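Long-range contact in ABC-type amino acid transport system, periplasmic component (Caldanaerobacter subterraneus subsp. tengcongensis MB4, PDB 4YMX), which binds arginine and probably delivers it to the membrane components of an amino acid ABC transporter: residues L144-I153 and I164-V175. Residues are numbered along the deposited sequence; the frame is centred on the assembly and turned at random.
Sequences LKVKTIAVQI and IPNVKLKQLNRV. With ARG (arginine), chain C.
The backbone oxygen of N173 is gripped twice: Q152 NE2 donates to N173 O at 2.9 Å, and a water donates to it while also bridging to I153 O. The Q152 bond is almost linear (178° at the hydrogen), and the acceptor lies in the plane of the side-chain amide. With CG anti to the backbone N (chi1 179°) and the chain extended, the amide reaches past the end of its strand, and the amide's oxygen, Q152 OE1, accepts from NH1 of the bound arginine at 2.9 Å. V175 CG2 comes in beside this amide, 3.4 Å from Q152 OE1, the two side chains crossing at about a right angle. A leucine in place of Q152 would probably leave the arginine guanidinium without this acceptor and N173 O without its amide donor. Upstream, I149 and V151 each bond through both N and O to flanking residues of the partner strand (K168 and K170, K170 and L172), the parallel pattern, with the strand axes 29° apart; K168 N to K147 O and I153 N to L172 O extend it. V167 CG2 packs 3.6 Å from I149 CG1, and V151 CG2 meets L169 CD2 at 4.1 Å; A161 of helix 156-161 touches I149, V151 and L169 on this face. At the N-terminal ends of the strands, type II turns L144-K147 and I164-V167 lie together, joined by V146 N to P165 O at 3.1 Å. Strand 148-152, helix 156-161 and edge strand 168-172 thus make a beta-alpha-beta crossover, whose C-terminal strand end brings Q152 to the bound arginine, as in family 3 solute-binding proteins.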
loop_
_atom_site.group_PDB
_atom_site.type_symbol
_atom_site.label_atom_id
_atom_site.label_comp_id
_atom_site.label_asym_id
_atom_site.label_seq_id
_atom_site.Cartn_x
_atom_site.Cartn_y
_atom_site.Cartn_z
ATOM N N LEU A 144 -3.313 23.097 4.060
ATOM C CA LEU A 144 -3.573 21.932 4.901
ATOM C C LEU A 144 -3.480 22.234 6.388
ATOM O O LEU A 144 -3.927 21.431 7.212
ATOM C CB LEU A 144 -2.621 20.785 4.562
ATOM C CG LEU A 144 -2.732 20.240 3.140
ATOM C CD1 LEU A 144 -1.652 19.203 2.907
ATOM C CD2 LEU A 144 -4.125 19.655 2.876
ATOM N N LYS A 145 -2.894 23.379 6.734
ATOM C CA LYS A 145 -2.781 23.756 8.144
ATOM C C LYS A 145 -4.137 23.757 8.835
ATOM O O LYS A 145 -5.125 24.247 8.280
ATOM C CB LYS A 145 -2.137 25.137 8.293
ATOM C CG LYS A 145 -0.699 25.194 7.851
ATOM C CD LYS A 145 -0.120 26.580 8.067
ATOM C CE LYS A 145 1.309 26.619 7.573
ATOM N NZ LYS A 145 1.394 26.003 6.217
ATOM N N VAL A 146 -4.167 23.215 10.053
ATOM C CA VAL A 146 -5.367 23.191 10.903
ATOM C C VAL A 146 -6.524 22.338 10.348
ATOM O O VAL A 146 -7.638 22.364 10.882
ATOM C CB VAL A 146 -5.887 24.633 11.252
ATOM C CG1 VAL A 146 -6.671 24.617 12.566
ATOM C CG2 VAL A 146 -4.736 25.633 11.367
ATOM N N LYS A 147 -6.263 21.585 9.285
ATOM C CA LYS A 147 -7.307 20.783 8.656
ATOM C C LYS A 147 -7.395 19.372 9.234
ATOM O O LYS A 147 -6.454 18.877 9.860
ATOM C CB LYS A 147 -7.080 20.704 7.143
ATOM C CG LYS A 147 -7.130 22.049 6.430
ATOM C CD LYS A 147 -8.564 22.556 6.305
ATOM C CE LYS A 147 -8.620 23.851 5.505
ATOM N NZ LYS A 147 -10.029 24.277 5.242
ATOM N N THR A 148 -8.542 18.732 9.019
ATOM C CA THR A 148 -8.750 17.348 9.427
ATOM C C THR A 148 -8.333 16.465 8.261
ATOM O O THR A 148 -8.902 16.544 7.171
ATOM C CB THR A 148 -10.211 17.099 9.823
ATOM O OG1 THR A 148 -10.543 17.949 10.932
ATOM C CG2 THR A 148 -10.439 15.635 10.235
ATOM N N ILE A 149 -7.309 15.652 8.490
ATOM C CA ILE A 149 -6.703 14.860 7.424
ATOM C C ILE A 149 -6.822 13.377 7.744
ATOM O O ILE A 149 -6.326 12.916 8.778
ATOM C CB ILE A 149 -5.221 15.228 7.257
ATOM C CG1 ILE A 149 -5.070 16.745 7.092
ATOM C CG2 ILE A 149 -4.608 14.456 6.083
ATOM C CD1 ILE A 149 -5.710 17.303 5.852
ATOM N N ALA A 150 -7.492 12.625 6.863
ATOM C CA ALA A 150 -7.646 11.185 7.060
ATOM C C ALA A 150 -6.409 10.455 6.554
ATOM O O ALA A 150 -5.912 10.735 5.455
ATOM C CB ALA A 150 -8.890 10.665 6.366
ATOM N N VAL A 151 -5.902 9.532 7.375
ATOM C CA VAL A 151 -4.730 8.729 7.044
ATOM C C VAL A 151 -4.873 7.323 7.593
ATOM O O VAL A 151 -5.619 7.093 8.554
ATOM C CB VAL A 151 -3.423 9.326 7.623
ATOM C CG1 VAL A 151 -3.103 10.665 6.962
ATOM C CG2 VAL A 151 -3.510 9.472 9.133
ATOM N N GLN A 152 -4.119 6.396 7.013
ATOM C CA GLN A 152 -4.120 5.018 7.468
ATOM C C GLN A 152 -3.102 4.832 8.591
ATOM O O GLN A 152 -1.935 5.219 8.473
ATOM C CB GLN A 152 -3.837 4.057 6.306
ATOM C CG GLN A 152 -3.800 2.598 6.720
ATOM C CD GLN A 152 -3.869 1.669 5.532
ATOM O OE1 GLN A 152 -3.164 1.852 4.532
ATOM N NE2 GLN A 152 -4.750 0.683 5.613
ATOM N N ILE A 153 -3.564 4.256 9.692
ATOM C CA ILE A 153 -2.698 3.997 10.836
ATOM C C ILE A 153 -1.493 3.147 10.451
ATOM O O ILE A 153 -1.632 2.111 9.800
ATOM C CB ILE A 153 -3.463 3.287 11.943
ATOM C CG1 ILE A 153 -4.569 4.197 12.463
ATOM C CG2 ILE A 153 -2.535 2.911 13.094
ATOM C CD1 ILE A 153 -5.652 3.435 13.173
ATOM N N ILE A 164 2.133 18.280 9.150
ATOM C CA ILE A 164 1.328 19.447 8.809
ATOM C C ILE A 164 1.036 20.247 10.075
ATOM O O ILE A 164 0.563 19.691 11.063
ATOM C CB ILE A 164 0.009 19.032 8.146
ATOM C CG1 ILE A 164 0.281 18.346 6.804
ATOM C CG2 ILE A 164 -0.913 20.232 7.965
ATOM C CD1 ILE A 164 -0.891 17.513 6.288
ATOM N N PRO A 165 1.344 21.554 10.062
ATOM C CA PRO A 165 1.122 22.372 11.265
ATOM C C PRO A 165 -0.330 22.336 11.755
ATOM O O PRO A 165 -1.263 22.521 10.964
ATOM C CB PRO A 165 1.498 23.785 10.803
ATOM C CG PRO A 165 2.490 23.557 9.695
ATOM C CD PRO A 165 2.006 22.313 8.985
ATOM N N ASN A 166 -0.505 22.068 13.051
ATOM C CA ASN A 166 -1.823 22.039 13.686
ATOM C C ASN A 166 -2.813 21.072 13.040
ATOM O O ASN A 166 -4.031 21.261 13.112
ATOM C CB ASN A 166 -2.409 23.453 13.775
ATOM C CG ASN A 166 -1.538 24.379 14.594
ATOM O OD1 ASN A 166 -1.013 25.376 14.091
ATOM N ND2 ASN A 166 -1.361 24.040 15.866
ATOM N N VAL A 167 -2.276 20.028 12.413
ATOM C CA VAL A 167 -3.116 19.024 11.770
ATOM C C VAL A 167 -4.041 18.339 12.780
ATOM O O VAL A 167 -3.672 18.108 13.942
ATOM C CB VAL A 167 -2.264 17.969 11.019
ATOM C CG1 VAL A 167 -1.484 17.101 11.997
ATOM C CG2 VAL A 167 -3.144 17.108 10.119
ATOM N N LYS A 168 -5.260 18.061 12.346
ATOM C CA LYS A 168 -6.164 17.220 13.110
ATOM C C LYS A 168 -6.211 15.875 12.405
ATOM O O LYS A 168 -6.934 15.696 11.422
ATOM C CB LYS A 168 -7.556 17.846 13.198
ATOM C CG LYS A 168 -7.523 19.280 13.717
ATOM C CD LYS A 168 -8.915 19.895 13.802
ATOM C CE LYS A 168 -8.834 21.377 14.167
ATOM N NZ LYS A 168 -10.172 21.964 14.458
ATOM N N LEU A 169 -5.406 14.934 12.889
ATOM C CA LEU A 169 -5.340 13.616 12.276
ATOM C C LEU A 169 -6.630 12.845 12.507
ATOM O O LEU A 169 -7.145 12.801 13.626
ATOM C CB LEU A 169 -4.180 12.802 12.849
ATOM C CG LEU A 169 -2.756 13.005 12.341
ATOM C CD1 LEU A 169 -1.913 11.819 12.780
ATOM C CD2 LEU A 169 -2.713 13.162 10.829
ATOM N N LYS A 170 -7.145 12.233 11.448
ATOM C CA LYS A 170 -8.224 11.256 11.574
ATOM C C LYS A 170 -7.646 9.914 11.138
ATOM O O LYS A 170 -7.323 9.716 9.959
ATOM C CB LYS A 170 -9.426 11.632 10.713
ATOM C CG LYS A 170 -10.666 10.773 10.999
ATOM C CD LYS A 170 -11.858 11.217 10.166
ATOM C CE LYS A 170 -13.155 10.552 10.638
ATOM N NZ LYS A 170 -13.102 9.063 10.531
ATOM N N GLN A 171 -7.497 9.001 12.092
ATOM C CA GLN A 171 -6.736 7.775 11.880
ATOM C C GLN A 171 -7.651 6.592 11.624
ATOM O O GLN A 171 -8.526 6.284 12.440
ATOM C CB GLN A 171 -5.838 7.517 13.093
ATOM C CG GLN A 171 -4.735 8.564 13.206
ATOM C CD GLN A 171 -4.072 8.595 14.561
ATOM O OE1 GLN A 171 -4.671 9.021 15.548
ATOM N NE2 GLN A 171 -2.823 8.155 14.616
ATOM N N LEU A 172 -7.443 5.925 10.492
ATOM C CA LEU A 172 -8.294 4.805 10.087
ATOM C C LEU A 172 -7.501 3.510 9.921
ATOM O O LEU A 172 -6.345 3.522 9.489
ATOM C CB LEU A 172 -8.985 5.131 8.751
ATOM C CG LEU A 172 -10.161 6.120 8.739
ATOM C CD1 LEU A 172 -11.267 5.675 9.696
ATOM C CD2 LEU A 172 -9.719 7.555 9.034
ATOM N N ASN A 173 -8.140 2.387 10.230
ATOM C CA ASN A 173 -7.544 1.086 9.953
ATOM C C ASN A 173 -7.391 0.814 8.464
ATOM O O ASN A 173 -6.363 0.303 8.032
ATOM C CB ASN A 173 -8.383 -0.029 10.574
ATOM C CG ASN A 173 -8.316 -0.033 12.081
ATOM O OD1 ASN A 173 -7.336 0.426 12.668
ATOM N ND2 ASN A 173 -9.361 -0.548 12.714
ATOM N N ARG A 174 -8.425 1.149 7.695
ATOM C CA ARG A 174 -8.508 0.792 6.281
ATOM C C ARG A 174 -8.736 2.010 5.400
ATOM O O ARG A 174 -9.495 2.926 5.740
ATOM C CB ARG A 174 -9.642 -0.218 6.054
ATOM C CG ARG A 174 -9.486 -1.501 6.857
ATOM C CD ARG A 174 -8.480 -2.427 6.204
ATOM N NE ARG A 174 -9.100 -3.236 5.154
ATOM C CZ ARG A 174 -8.627 -4.404 4.720
ATOM N NH1 ARG A 174 -7.515 -4.908 5.229
ATOM N NH2 ARG A 174 -9.274 -5.067 3.776
ATOM N N VAL A 175 -8.077 1.998 4.249
ATOM C CA VAL A 175 -8.139 3.109 3.308
ATOM C C VAL A 175 -9.561 3.370 2.826
ATOM O O VAL A 175 -9.941 4.522 2.586
ATOM C CB VAL A 175 -7.199 2.848 2.110
ATOM C CG1 VAL A 175 -7.345 3.934 1.052
ATOM C CG2 VAL A 175 -5.758 2.772 2.596
HETATM N N ARG C . 3.297 2.718 1.324
HETATM C CA ARG C . 2.675 3.123 2.613
HETATM C C ARG C . 3.406 2.491 3.784
HETATM O O ARG C . 4.278 1.645 3.596
HETATM C CB ARG C . 1.200 2.720 2.640
HETATM C CG ARG C . 0.957 1.249 2.365
HETATM C CD ARG C . -0.477 0.850 2.674
HETATM N NE ARG C . -0.792 -0.454 2.108
HETATM C CZ ARG C . -1.971 -1.054 2.215
HETATM N NH1 ARG C . -2.966 -0.483 2.873
HETATM N NH2 ARG C . -2.148 -2.239 1.662
HETATM O OXT ARG C . 3.136 2.818 4.938
HETATM O O HOH W 1 -3.879 0.233 9.549
#